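Local coordinates for protein computational Design of Enzyme (Synthetic construct, PDB 3TP4) that is a computationally designed enzyme of uncharacterised function, probably intended to carry an activated serine in a catalytic triad on a TIM-barrel scaffold, at residues R171-N176 with R198-Y203; A7-D12 with Y203-K208; P235-V240 with K274-A279. One frame throughout, in Å; residues are numbered along the deposited sequence.

Contact 1: residues R171-N176 with R198-Y203; sequences RPWHEN and RFTVEY
The indole of Trp-173 meets Thr-200 at its edge. OG1 of Thr-200 lies in the ring plane, beside the pyrrole nitrogen. Leu-144 of helix 141-157 and Leu-196 also touch the Trp-173 side chain. Within 171-176, Arg-171 and His-174, on either side of Pro-172 and Trp-173 in sequence, lie against each other: one face of the guanidinium carries His-174 CG, offset toward the rim, and one face of the His-174 ring carries Arg-171 CD. Arg-171 is also held by a salt bridge from its NH2 to Asp-246 OD2. The contact joins a barrel strand, 168-174, to helix 190-207, the long helix that comes after it, beyond the short helix 184-188. This is a beta-alpha unit of the TIM barrel. Helix 190-207 leads on to the parallel neighbour strand 213-217.

Trp-173 NE1 donates to Thr-200 OG1 over 2.9 Å, and the bond is nearly straight at 163°. OG1 is also bonded to the carbonyl O of Leu-196, one helical turn back. The buried hydroxyl therefore has two partners, which fix its rotation. With OG1 beside its own backbone N (chi1 -68°), the methyl CG2 is left to face the strand. Thr-200 CG2 lies 3.8 Å from Pro-172 CB and 4.0 Å from Trp-173 NE1.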
ATOM      1  N   ARG A 171      -1.310  -1.856  -2.238  1.00 20.04           N
ATOM      2  CA  ARG A 171      -1.257  -0.996  -1.068  1.00 22.07           C
ATOM      3  C   ARG A 171      -2.498  -1.199  -0.212  1.00 24.60           C
ATOM      4  O   ARG A 171      -3.529  -0.552  -0.435  1.00 26.29           O
ATOM      5  CB  ARG A 171      -1.170   0.472  -1.483  1.00 25.36           C
ATOM      6  CG  ARG A 171      -1.115   1.418  -0.297  1.00 29.89           C
ATOM      7  CD  ARG A 171      -1.048   2.875  -0.738  1.00 25.29           C
ATOM      8  NE  ARG A 171      -0.855   3.751   0.414  1.00 21.48           N
ATOM      9  CZ  ARG A 171      -0.787   5.076   0.348  1.00 23.45           C
ATOM     10  NH1 ARG A 171      -0.886   5.698  -0.829  1.00 21.75           N
ATOM     11  NH2 ARG A 171      -0.619   5.771   1.464  1.00 21.38           N
ATOM     12  N   PRO A 172      -2.404  -2.088   0.784  1.00 26.65           N
ATOM     13  CA  PRO A 172      -3.598  -2.436   1.570  1.00 31.44           C
ATOM     14  C   PRO A 172      -3.909  -1.480   2.732  1.00 30.00           C
ATOM     15  O   PRO A 172      -3.089  -1.301   3.633  1.00 27.91           O
ATOM     16  CB  PRO A 172      -3.268  -3.837   2.099  1.00 28.95           C
ATOM     17  CG  PRO A 172      -1.783  -3.868   2.185  1.00 22.47           C
ATOM     18  CD  PRO A 172      -1.249  -2.955   1.092  1.00 21.87           C
ATOM     19  N   TRP A 173      -5.099  -0.881   2.688  1.00 26.98           N
ATOM     20  CA  TRP A 173      -5.675  -0.104   3.795  1.00 23.65           C
ATOM     21  C   TRP A 173      -5.022   1.254   4.024  1.00 26.51           C
ATOM     22  O   TRP A 173      -4.225   1.430   4.958  1.00 26.88           O
ATOM     23  CB  TRP A 173      -5.699  -0.932   5.088  1.00 26.88           C
ATOM     24  CG  TRP A 173      -6.140  -2.348   4.850  1.00 28.97           C
ATOM     25  CD1 TRP A 173      -5.477  -3.485   5.214  1.00 30.00           C
ATOM     26  CD2 TRP A 173      -7.327  -2.776   4.167  1.00 25.66           C
ATOM     27  NE1 TRP A 173      -6.179  -4.594   4.800  1.00 28.85           N
ATOM     28  CE2 TRP A 173      -7.323  -4.187   4.166  1.00 27.03           C
ATOM     29  CE3 TRP A 173      -8.401  -2.105   3.575  1.00 26.78           C
ATOM     30  CZ2 TRP A 173      -8.350  -4.940   3.589  1.00 33.74           C
ATOM     31  CZ3 TRP A 173      -9.414  -2.852   2.983  1.00 29.90           C
ATOM     32  CH2 TRP A 173      -9.383  -4.255   3.002  1.00 37.75           C
ATOM     33  N   HIS A 174      -5.366   2.216   3.167  1.00 26.08           N
ATOM     34  CA  HIS A 174      -4.878   3.582   3.308  1.00 25.59           C
ATOM     35  C   HIS A 174      -6.056   4.571   3.245  1.00 25.01           C
ATOM     36  O   HIS A 174      -7.096   4.283   2.654  1.00 24.74           O
ATOM     37  CB  HIS A 174      -3.829   3.904   2.228  1.00 20.54           C
ATOM     38  CG  HIS A 174      -4.370   3.829   0.833  1.00 29.74           C
ATOM     39  ND1 HIS A 174      -4.630   4.949   0.073  1.00 33.68           N
ATOM     40  CD2 HIS A 174      -4.740   2.767   0.078  1.00 28.94           C
ATOM     41  CE1 HIS A 174      -5.115   4.581  -1.101  1.00 29.18           C
ATOM     42  NE2 HIS A 174      -5.198   3.262  -1.120  1.00 31.00           N
ATOM     43  N   GLU A 175      -5.868   5.728   3.870  1.00 28.20           N
ATOM     44  CA  GLU A 175      -6.903   6.745   4.029  1.00 27.58           C
ATOM     45  C   GLU A 175      -7.038   7.593   2.781  1.00 32.39           C
ATOM     46  O   GLU A 175      -6.051   8.139   2.294  1.00 32.28           O
ATOM     47  CB  GLU A 175      -6.528   7.637   5.215  1.00 24.67           C
ATOM     48  CG  GLU A 175      -7.442   8.836   5.451  1.00 31.89           C
ATOM     49  CD  GLU A 175      -8.905   8.448   5.622  1.00 35.87           C
ATOM     50  OE1 GLU A 175      -9.308   8.101   6.748  1.00 37.16           O
ATOM     51  OE2 GLU A 175      -9.646   8.479   4.624  1.00 34.24           O
ATOM     52  N   ASN A 176      -8.261   7.735   2.276  1.00 33.02           N
ATOM     53  CA  ASN A 176      -8.486   8.541   1.077  1.00 37.82           C
ATOM     54  C   ASN A 176      -8.808  10.021   1.301  1.00 34.61           C
ATOM     55  O   ASN A 176      -8.870  10.788   0.352  1.00 31.62           O
ATOM     56  CB  ASN A 176      -9.520   7.888   0.164  1.00 40.14           C
ATOM     57  CG  ASN A 176      -8.926   6.763  -0.662  1.00 47.09           C
ATOM     58  OD1 ASN A 176      -7.904   6.941  -1.337  1.00 36.82           O
ATOM     59  ND2 ASN A 176      -9.547   5.594  -0.597  1.00 47.40           N
ATOM     60  N   ARG A 198      -0.534  -7.020   8.715  1.00 21.74           N
ATOM     61  CA  ARG A 198       0.245  -8.270   8.750  1.00 26.10           C
ATOM     62  C   ARG A 198      -0.615  -9.462   8.335  1.00 27.35           C
ATOM     63  O   ARG A 198      -0.195 -10.284   7.519  1.00 26.76           O
ATOM     64  CB  ARG A 198       0.869  -8.497  10.134  1.00 25.22           C
ATOM     65  CG  ARG A 198       2.015  -7.513  10.459  1.00 27.19           C
ATOM     66  CD  ARG A 198       2.286  -7.430  11.951  1.00 25.61           C
ATOM     67  NE  ARG A 198       3.322  -6.450  12.270  1.00 23.86           N
ATOM     68  CZ  ARG A 198       3.593  -6.024  13.506  1.00 27.24           C
ATOM     69  NH1 ARG A 198       2.904  -6.477  14.543  1.00 26.19           N
ATOM     70  NH2 ARG A 198       4.554  -5.136  13.704  1.00 28.31           N
ATOM     71  N   PHE A 199      -1.818  -9.553   8.899  1.00 27.76           N
ATOM     72  CA  PHE A 199      -2.764 -10.586   8.478  1.00 28.61           C
ATOM     73  C   PHE A 199      -3.054 -10.498   6.993  1.00 27.42           C
ATOM     74  O   PHE A 199      -3.119 -11.507   6.307  1.00 23.84           O
ATOM     75  CB  PHE A 199      -4.087 -10.481   9.230  1.00 28.00           C
ATOM     76  CG  PHE A 199      -5.136 -11.434   8.726  1.00 26.52           C
ATOM     77  CD1 PHE A 199      -5.073 -12.784   9.046  1.00 27.38           C
ATOM     78  CD2 PHE A 199      -6.182 -10.985   7.929  1.00 26.03           C
ATOM     79  CE1 PHE A 199      -6.031 -13.668   8.584  1.00 29.35           C
ATOM     80  CE2 PHE A 199      -7.152 -11.861   7.467  1.00 23.87           C
ATOM     81  CZ  PHE A 199      -7.070 -13.206   7.784  1.00 28.20           C
ATOM     82  N   THR A 200      -3.262  -9.285   6.498  1.00 26.86           N
ATOM     83  CA  THR A 200      -3.556  -9.107   5.082  1.00 27.65           C
ATOM     84  C   THR A 200      -2.451  -9.729   4.227  1.00 30.43           C
ATOM     85  O   THR A 200      -2.721 -10.439   3.236  1.00 22.44           O
ATOM     86  CB  THR A 200      -3.709  -7.615   4.732  1.00 29.15           C
ATOM     87  OG1 THR A 200      -4.890  -7.093   5.358  1.00 25.03           O
ATOM     88  CG2 THR A 200      -3.812  -7.412   3.222  1.00 28.79           C
ATOM     89  N   VAL A 201      -1.205  -9.453   4.605  1.00 20.53           N
ATOM     90  CA  VAL A 201      -0.063  -9.956   3.851  1.00 22.41           C
ATOM     91  C   VAL A 201       0.011 -11.475   3.959  1.00 23.87           C
ATOM     92  O   VAL A 201       0.221 -12.176   2.974  1.00 23.39           O
ATOM     93  CB  VAL A 201       1.260  -9.367   4.351  1.00 25.58           C
ATOM     94  CG1 VAL A 201       2.419 -10.153   3.770  1.00 29.29           C
ATOM     95  CG2 VAL A 201       1.383  -7.888   3.961  1.00 26.63           C
ATOM     96  N   GLU A 202      -0.174 -11.978   5.171  1.00 25.25           N
ATOM     97  CA  GLU A 202      -0.069 -13.409   5.427  1.00 25.42           C
ATOM     98  C   GLU A 202      -1.211 -14.187   4.759  1.00 27.77           C
ATOM     99  O   GLU A 202      -0.988 -15.229   4.139  1.00 27.34           O
ATOM    100  CB  GLU A 202      -0.006 -13.657   6.942  1.00 21.16           C
ATOM    101  CG  GLU A 202       1.345 -13.225   7.523  1.00 21.43           C
ATOM    102  CD  GLU A 202       1.312 -12.897   9.003  1.00 29.67           C
ATOM    103  OE1 GLU A 202       0.213 -12.904   9.608  1.00 27.00           O
ATOM    104  OE2 GLU A 202       2.404 -12.633   9.560  1.00 25.94           O
ATOM    105  N   TYR A 203      -2.430 -13.672   4.860  1.00 24.30           N
ATOM    106  CA  TYR A 203      -3.558 -14.326   4.196  1.00 26.10           C
ATOM    107  C   TYR A 203      -3.323 -14.405   2.683  1.00 29.33           C
ATOM    108  O   TYR A 203      -3.404 -15.481   2.095  1.00 29.36           O
ATOM    109  CB  TYR A 203      -4.891 -13.633   4.506  1.00 20.62           C
ATOM    110  CG  TYR A 203      -6.086 -14.416   3.985  1.00 31.47           C
ATOM    111  CD1 TYR A 203      -6.544 -15.536   4.661  1.00 33.82           C
ATOM    112  CD2 TYR A 203      -6.733 -14.052   2.806  1.00 30.34           C
ATOM    113  CE1 TYR A 203      -7.627 -16.269   4.198  1.00 30.63           C
ATOM    114  CE2 TYR A 203      -7.825 -14.776   2.328  1.00 34.89           C
ATOM    115  CZ  TYR A 203      -8.261 -15.895   3.038  1.00 36.59           C
ATOM    116  OH  TYR A 203      -9.333 -16.645   2.605  1.00 33.33           O
TER

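Contact 2: residues A7-D12 with Y203-K208; sequences AIVDAD and YLRDVK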
ATOM      1  N   ALA A   7      15.866  -8.027  -0.589  1.00 41.72           N
ATOM      2  CA  ALA A   7      14.868  -8.268   0.437  1.00 44.76           C
ATOM      3  C   ALA A   7      13.515  -7.969  -0.167  1.00 32.40           C
ATOM      4  O   ALA A   7      13.257  -6.848  -0.609  1.00 34.73           O
ATOM      5  CB  ALA A   7      15.118  -7.372   1.636  1.00 50.42           C
ATOM      6  N   ILE A   8      12.660  -8.983  -0.211  1.00 27.53           N
ATOM      7  CA  ILE A   8      11.320  -8.827  -0.754  1.00 29.65           C
ATOM      8  C   ILE A   8      10.353  -9.547   0.168  1.00 29.69           C
ATOM      9  O   ILE A   8      10.649 -10.635   0.654  1.00 30.22           O
ATOM     10  CB  ILE A   8      11.217  -9.384  -2.187  1.00 28.74           C
ATOM     11  CG1 ILE A   8       9.768  -9.367  -2.673  1.00 25.25           C
ATOM     12  CG2 ILE A   8      11.780 -10.794  -2.259  1.00 33.77           C
ATOM     13  CD1 ILE A   8       9.607  -9.626  -4.202  1.00 24.24           C
ATOM     14  N   VAL A   9       9.205  -8.929   0.421  1.00 25.87           N
ATOM     15  CA  VAL A   9       8.244  -9.468   1.381  1.00 24.39           C
ATOM     16  C   VAL A   9       7.836 -10.901   1.053  1.00 30.78           C
ATOM     17  O   VAL A   9       7.773 -11.762   1.936  1.00 27.77           O
ATOM     18  CB  VAL A   9       7.022  -8.538   1.498  1.00 25.55           C
ATOM     19  CG1 VAL A   9       5.865  -9.240   2.189  1.00 23.96           C
ATOM     20  CG2 VAL A   9       7.426  -7.269   2.277  1.00 23.72           C
ATOM     21  N   ASP A  10       7.562 -11.154  -0.220  1.00 27.69           N
ATOM     22  CA  ASP A  10       7.219 -12.493  -0.664  1.00 28.30           C
ATOM     23  C   ASP A  10       8.441 -13.167  -1.286  1.00 35.38           C
ATOM     24  O   ASP A  10       8.761 -12.937  -2.461  1.00 30.94           O
ATOM     25  CB  ASP A  10       6.054 -12.443  -1.653  1.00 31.09           C
ATOM     26  CG  ASP A  10       5.787 -13.782  -2.311  1.00 35.60           C
ATOM     27  OD1 ASP A  10       6.216 -14.825  -1.764  1.00 35.92           O
ATOM     28  OD2 ASP A  10       5.153 -13.789  -3.383  1.00 35.77           O
ATOM     29  N   ALA A  11       9.125 -13.992  -0.490  1.00 30.60           N
ATOM     30  CA  ALA A  11      10.350 -14.650  -0.950  1.00 37.42           C
ATOM     31  C   ALA A  11      10.089 -15.602  -2.114  1.00 37.69           C
ATOM     32  O   ALA A  11      11.027 -16.010  -2.804  1.00 39.52           O
ATOM     33  CB  ALA A  11      11.045 -15.388   0.198  1.00 36.72           C
ATOM     34  N   ASP A  12       8.822 -15.949  -2.324  1.00 35.77           N
ATOM     35  CA  ASP A  12       8.421 -16.833  -3.418  1.00 33.35           C
ATOM     36  C   ASP A  12       7.783 -16.088  -4.598  1.00 36.42           C
ATOM     37  O   ASP A  12       7.150 -16.712  -5.452  1.00 30.78           O
ATOM     38  CB  ASP A  12       7.425 -17.886  -2.919  1.00 39.80           C
ATOM     39  CG  ASP A  12       8.062 -18.910  -1.986  1.00 49.99           C
ATOM     40  OD1 ASP A  12       9.240 -19.272  -2.192  1.00 54.99           O
ATOM     41  OD2 ASP A  12       7.377 -19.353  -1.046  1.00 55.13           O
ATOM     42  N   TYR A 203      -2.430 -13.672   4.860  1.00 24.30           N
ATOM     43  CA  TYR A 203      -3.558 -14.326   4.196  1.00 26.10           C
ATOM     44  C   TYR A 203      -3.323 -14.405   2.683  1.00 29.33           C
ATOM     45  O   TYR A 203      -3.404 -15.481   2.095  1.00 29.36           O
ATOM     46  CB  TYR A 203      -4.891 -13.633   4.506  1.00 20.62           C
ATOM     47  CG  TYR A 203      -6.086 -14.416   3.985  1.00 31.47           C
ATOM     48  CD1 TYR A 203      -6.544 -15.536   4.661  1.00 33.82           C
ATOM     49  CD2 TYR A 203      -6.733 -14.052   2.806  1.00 30.34           C
ATOM     50  CE1 TYR A 203      -7.627 -16.269   4.198  1.00 30.63           C
ATOM     51  CE2 TYR A 203      -7.825 -14.776   2.328  1.00 34.89           C
ATOM     52  CZ  TYR A 203      -8.261 -15.895   3.038  1.00 36.59           C
ATOM     53  OH  TYR A 203      -9.333 -16.645   2.605  1.00 33.33           O
ATOM     54  N   LEU A 204      -2.995 -13.278   2.059  1.00 29.20           N
ATOM     55  CA  LEU A 204      -2.758 -13.270   0.614  1.00 28.86           C
ATOM     56  C   LEU A 204      -1.569 -14.144   0.209  1.00 28.98           C
ATOM     57  O   LEU A 204      -1.676 -14.962  -0.703  1.00 26.70           O
ATOM     58  CB  LEU A 204      -2.560 -11.839   0.097  1.00 28.31           C
ATOM     59  CG  LEU A 204      -3.805 -10.937   0.086  1.00 28.75           C
ATOM     60  CD1 LEU A 204      -3.423  -9.499  -0.159  1.00 22.72           C
ATOM     61  CD2 LEU A 204      -4.866 -11.390  -0.945  1.00 28.20           C
ATOM     62  N   ARG A 205      -0.433 -13.961   0.875  1.00 25.35           N
ATOM     63  CA  ARG A 205       0.792 -14.656   0.482  1.00 25.98           C
ATOM     64  C   ARG A 205       0.788 -16.118   0.930  1.00 35.37           C
ATOM     65  O   ARG A 205       0.977 -17.029   0.125  1.00 35.53           O
ATOM     66  CB  ARG A 205       2.026 -13.950   1.054  1.00 25.28           C
ATOM     67  CG  ARG A 205       3.358 -14.681   0.815  1.00 28.54           C
ATOM     68  CD  ARG A 205       4.495 -14.092   1.672  1.00 32.00           C
ATOM     69  NE  ARG A 205       4.232 -14.270   3.109  1.00 26.02           N
ATOM     70  CZ  ARG A 205       4.755 -13.524   4.085  1.00 30.46           C
ATOM     71  NH1 ARG A 205       5.600 -12.534   3.814  1.00 26.40           N
ATOM     72  NH2 ARG A 205       4.430 -13.770   5.350  1.00 26.14           N
ATOM     73  N   ASP A 206       0.567 -16.342   2.218  1.00 28.96           N
ATOM     74  CA  ASP A 206       0.774 -17.674   2.780  1.00 32.47           C
ATOM     75  C   ASP A 206      -0.461 -18.539   2.639  1.00 31.21           C
ATOM     76  O   ASP A 206      -0.361 -19.748   2.443  1.00 36.75           O
ATOM     77  CB  ASP A 206       1.152 -17.582   4.257  1.00 27.98           C
ATOM     78  CG  ASP A 206       2.410 -16.770   4.490  1.00 32.08           C
ATOM     79  OD1 ASP A 206       3.346 -16.864   3.676  1.00 31.12           O
ATOM     80  OD2 ASP A 206       2.465 -16.037   5.494  1.00 33.56           O
ATOM     81  N   VAL A 207      -1.627 -17.930   2.787  1.00 29.50           N
ATOM     82  CA  VAL A 207      -2.866 -18.684   2.707  1.00 32.79           C
ATOM     83  C   VAL A 207      -3.355 -18.838   1.260  1.00 37.89           C
ATOM     84  O   VAL A 207      -3.742 -19.925   0.857  1.00 35.76           O
ATOM     85  CB  VAL A 207      -3.976 -18.085   3.598  1.00 39.61           C
ATOM     86  CG1 VAL A 207      -5.297 -18.808   3.350  1.00 45.45           C
ATOM     87  CG2 VAL A 207      -3.586 -18.174   5.097  1.00 27.82           C
ATOM     88  N   LYS A 208      -3.328 -17.761   0.475  1.00 33.27           N
ATOM     89  CA  LYS A 208      -3.852 -17.831  -0.894  1.00 32.12           C
ATOM     90  C   LYS A 208      -2.789 -18.110  -1.961  1.00 34.78           C
ATOM     91  O   LYS A 208      -3.115 -18.490  -3.083  1.00 31.26           O
ATOM     92  CB  LYS A 208      -4.622 -16.551  -1.241  1.00 33.89           C
ATOM     93  CG  LYS A 208      -5.737 -16.223  -0.263  1.00 35.49           C
ATOM     94  CD  LYS A 208      -6.806 -17.316  -0.227  1.00 39.76           C
ATOM     95  CE  LYS A 208      -7.553 -17.400  -1.555  1.00 41.77           C
ATOM     96  NZ  LYS A 208      -8.812 -18.188  -1.423  1.00 47.78           N
TER
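Arg-205 lies along Asp-10 and reaches the backbone of Val-9. The contact fastens the loop after strand 4-6 to the last turns of helix 190-207 in the TIM-barrel domain, where the loop also packs on strand 213-217. Within the loop Asp-10 forms an Asx turn: its OD1 accepts from Asp-12 N at 2.9 Å.

The close-packed part is the inner side, where Val-9 and Asp-10 are buried. The aliphatic part of Arg-205 runs past Asp-10 in the opposite direction, with Arg-205 CG 3.9 Å from Asp-10 OD1. This is no salt bridge. Asp-10 OD1 stays 5.3 Å from Arg-205 NE, and the carboxylate and guanidinium planes are 55° apart. The guanidinium instead gives NH1 to the carbonyl O of Val-9 at 3.0 Å. That bond is bent, and the nitrogen stands above the carbonyl plane, 48° out of it. Val-9 also packs on Tyr-215, and its backbone N is bonded to Asp-241 OD1.

The looser, outer side is polar: Asp-12 is exposed there, and Arg-205 and Asp-206 are partly exposed. CG of Arg-205 is anti to the backbone N, and the chain then bends at chi3 (64°). This brings the guanidinium back to its sequence neighbour Asp-206, which it grips side-on with two nitrogens. NE bonds to Asp-206 OD1, approaching from above the carboxylate plane. OD2 of Asp-206 has a further salt bridge to Arg-396, in the C-terminal Ig-like part of the chain. The helix has a wider pi-type turn here, with Lys-208 N bonded to Tyr-203 O. The second arm of the side-on grip, Arg-205 NH2 to Asp-206 OD2, is 3.0 Å long; OD2 lies in the guanidinium plane and is met on its syn side.

Contact 3: residues P235-V240 with K274-A279; sequences PGDAFV and KGKVSA
This is a polar contact between the loop 235-240 and the end of helix 254-274 with the residues that follow it, in which Lys-274 and Lys-276 reach across to Asp-237 and Val-240. It sits where two neighbouring strands begin. Lys-276 NZ is held by two backbone carbonyls. It donates to Asp-237 O at 2.9 Å, in the carbonyl plane and on a lone pair. It also donates to Val-240 O at 2.9 Å, almost head-on, with a C=O...N angle of 176°. Beyond CB the chain is extended and bends at its last torsion (chi4 -54°), which sets NZ between the two oxygens. Its CE also packs on Asp-237 CB at 3.9 Å.

The loop 235-240 leads into strand 242-249 of the TIM barrel. Helix 254-274 follows and returns the chain to the parallel strand 277-278, a beta-alpha-beta crossover. The helix ends in a Schellman motif with Gly-275 at positive phi. Lys-274, its last residue, makes a salt bridge from NZ to Asp-237 OD1 at 2.8 Å. OD1 accepts on its syn lone pair, and the two side chains cross at about a right angle. Asp-237 OD1 is also hydrogen-bonded to Tyr-234 OH.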
ATOM      1  N   PRO A 235       4.094  -1.424   9.592  1.00 24.42           N
ATOM      2  CA  PRO A 235       3.836  -2.852   9.831  1.00 25.26           C
ATOM      3  C   PRO A 235       5.091  -3.692  10.099  1.00 26.46           C
ATOM      4  O   PRO A 235       4.974  -4.771  10.678  1.00 27.87           O
ATOM      5  CB  PRO A 235       3.151  -3.312   8.527  1.00 22.99           C
ATOM      6  CG  PRO A 235       2.623  -2.094   7.921  1.00 24.61           C
ATOM      7  CD  PRO A 235       3.637  -1.012   8.262  1.00 21.76           C
ATOM      8  N   GLY A 236       6.261  -3.220   9.679  1.00 27.69           N
ATOM      9  CA  GLY A 236       7.494  -3.958   9.916  1.00 26.77           C
ATOM     10  C   GLY A 236       8.229  -4.340   8.642  1.00 24.98           C
ATOM     11  O   GLY A 236       7.613  -4.491   7.586  1.00 23.97           O
ATOM     12  N   ASP A 237       9.542  -4.530   8.753  1.00 28.88           N
ATOM     13  CA  ASP A 237      10.385  -4.857   7.604  1.00 29.52           C
ATOM     14  C   ASP A 237       9.969  -6.128   6.868  1.00 30.48           C
ATOM     15  O   ASP A 237      10.136  -6.226   5.651  1.00 26.19           O
ATOM     16  CB  ASP A 237      11.848  -4.999   8.025  1.00 29.91           C
ATOM     17  CG  ASP A 237      12.412  -3.729   8.633  1.00 35.14           C
ATOM     18  OD1 ASP A 237      11.788  -2.656   8.506  1.00 33.25           O
ATOM     19  OD2 ASP A 237      13.502  -3.810   9.230  1.00 33.19           O
ATOM     20  N   ALA A 238       9.436  -7.108   7.590  1.00 28.83           N
ATOM     21  CA  ALA A 238       9.045  -8.365   6.954  1.00 27.30           C
ATOM     22  C   ALA A 238       7.750  -8.229   6.166  1.00 26.35           C
ATOM     23  O   ALA A 238       7.294  -9.187   5.546  1.00 28.86           O
ATOM     24  CB  ALA A 238       8.896  -9.471   8.004  1.00 28.60           C
ATOM     25  N   PHE A 239       7.153  -7.042   6.192  1.00 23.93           N
ATOM     26  CA  PHE A 239       5.798  -6.874   5.657  1.00 28.21           C
ATOM     27  C   PHE A 239       5.632  -5.803   4.580  1.00 27.01           C
ATOM     28  O   PHE A 239       4.613  -5.777   3.892  1.00 25.04           O
ATOM     29  CB  PHE A 239       4.819  -6.607   6.806  1.00 27.15           C
ATOM     30  CG  PHE A 239       4.728  -7.744   7.775  1.00 25.30           C
ATOM     31  CD1 PHE A 239       3.927  -8.834   7.496  1.00 28.26           C
ATOM     32  CD2 PHE A 239       5.475  -7.741   8.944  1.00 22.27           C
ATOM     33  CE1 PHE A 239       3.853  -9.913   8.371  1.00 26.58           C
ATOM     34  CE2 PHE A 239       5.405  -8.809   9.833  1.00 28.17           C
ATOM     35  CZ  PHE A 239       4.582  -9.897   9.542  1.00 25.83           C
ATOM     36  N   VAL A 240       6.623  -4.928   4.441  1.00 24.11           N
ATOM     37  CA  VAL A 240       6.538  -3.796   3.516  1.00 24.37           C
ATOM     38  C   VAL A 240       7.695  -3.802   2.508  1.00 28.01           C
ATOM     39  O   VAL A 240       8.856  -3.927   2.908  1.00 28.50           O
ATOM     40  CB  VAL A 240       6.593  -2.460   4.291  1.00 24.89           C
ATOM     41  CG1 VAL A 240       6.583  -1.273   3.322  1.00 25.26           C
ATOM     42  CG2 VAL A 240       5.425  -2.363   5.285  1.00 27.11           C
ATOM     43  N   LYS A 274      16.886   0.404   5.121  1.00 23.47           N
ATOM     44  CA  LYS A 274      16.255  -0.915   5.201  1.00 27.90           C
ATOM     45  C   LYS A 274      16.494  -1.751   3.951  1.00 33.03           C
ATOM     46  O   LYS A 274      16.112  -2.915   3.902  1.00 30.56           O
ATOM     47  CB  LYS A 274      14.751  -0.786   5.481  1.00 27.27           C
ATOM     48  CG  LYS A 274      14.433  -0.167   6.865  1.00 24.80           C
ATOM     49  CD  LYS A 274      12.940   0.085   7.040  1.00 28.49           C
ATOM     50  CE  LYS A 274      12.617   0.625   8.439  1.00 26.43           C
ATOM     51  NZ  LYS A 274      12.997  -0.343   9.503  1.00 28.85           N
ATOM     52  N   GLY A 275      17.130  -1.157   2.946  1.00 31.29           N
ATOM     53  CA  GLY A 275      17.318  -1.824   1.668  1.00 29.68           C
ATOM     54  C   GLY A 275      15.992  -1.965   0.938  1.00 30.61           C
ATOM     55  O   GLY A 275      15.767  -2.933   0.219  1.00 34.25           O
ATOM     56  N   LYS A 276      15.104  -0.998   1.145  1.00 28.35           N
ATOM     57  CA  LYS A 276      13.781  -1.023   0.534  1.00 25.30           C
ATOM     58  C   LYS A 276      13.635   0.084  -0.505  1.00 27.52           C
ATOM     59  O   LYS A 276      14.577   0.830  -0.773  1.00 31.46           O
ATOM     60  CB  LYS A 276      12.695  -0.884   1.613  1.00 23.19           C
ATOM     61  CG  LYS A 276      12.649  -2.086   2.589  1.00 24.31           C
ATOM     62  CD  LYS A 276      11.509  -1.949   3.598  1.00 25.11           C
ATOM     63  CE  LYS A 276      11.515  -3.120   4.605  1.00 27.01           C
ATOM     64  NZ  LYS A 276      11.487  -4.424   3.892  1.00 27.72           N
ATOM     65  N   VAL A 277      12.446   0.176  -1.087  1.00 27.00           N
ATOM     66  CA  VAL A 277      12.120   1.219  -2.054  1.00 24.70           C
ATOM     67  C   VAL A 277      11.232   2.269  -1.400  1.00 25.80           C
ATOM     68  O   VAL A 277      10.334   1.929  -0.637  1.00 25.28           O
ATOM     69  CB  VAL A 277      11.350   0.620  -3.251  1.00 23.60           C
ATOM     70  CG1 VAL A 277      10.692   1.733  -4.097  1.00 22.74           C
ATOM     71  CG2 VAL A 277      12.272  -0.257  -4.095  1.00 29.45           C
ATOM     72  N   SER A 278      11.493   3.544  -1.676  1.00 25.68           N
ATOM     73  CA  SER A 278      10.569   4.591  -1.260  1.00 18.12           C
ATOM     74  C   SER A 278       9.947   5.225  -2.494  1.00 21.28           C
ATOM     75  O   SER A 278      10.564   5.252  -3.567  1.00 25.05           O
ATOM     76  CB  SER A 278      11.283   5.658  -0.433  1.00 19.31           C
ATOM     77  OG  SER A 278      12.335   6.253  -1.187  1.00 22.84           O
ATOM     78  N   ALA A 279       8.730   5.745  -2.345  1.00 21.85           N
ATOM     79  CA  ALA A 279       8.038   6.381  -3.466  1.00 24.15           C
ATOM     80  C   ALA A 279       7.132   7.483  -2.939  1.00 24.40           C
ATOM     81  O   ALA A 279       6.644   7.401  -1.814  1.00 25.59           O
ATOM     82  CB  ALA A 279       7.222   5.358  -4.241  1.00 21.95           C
TER

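In the fold
The three contacts are evenly spaced, with centres 13 to 14 Å apart, and all belong to the TIM-barrel part of the chain. Contacts 1 and 2 use successive stretches of helix 190-207 and share Tyr-203. Along the chain, contact 1 falls within the span bridged by contact 2, and contact 3 follows both. Contacts 1 and 3 reach the same parallel sheet. Arg-198 NE lies 2.8 Å from Pro-235 O, a probable hydrogen bond between them. Val-9 of contact 2 packs on the backbone of Phe-239 and Val-240. Together they link the N-terminal loop, helix 190-207, the loop 235-240 and the end of helix 254-274 around neighbouring strands of the barrel.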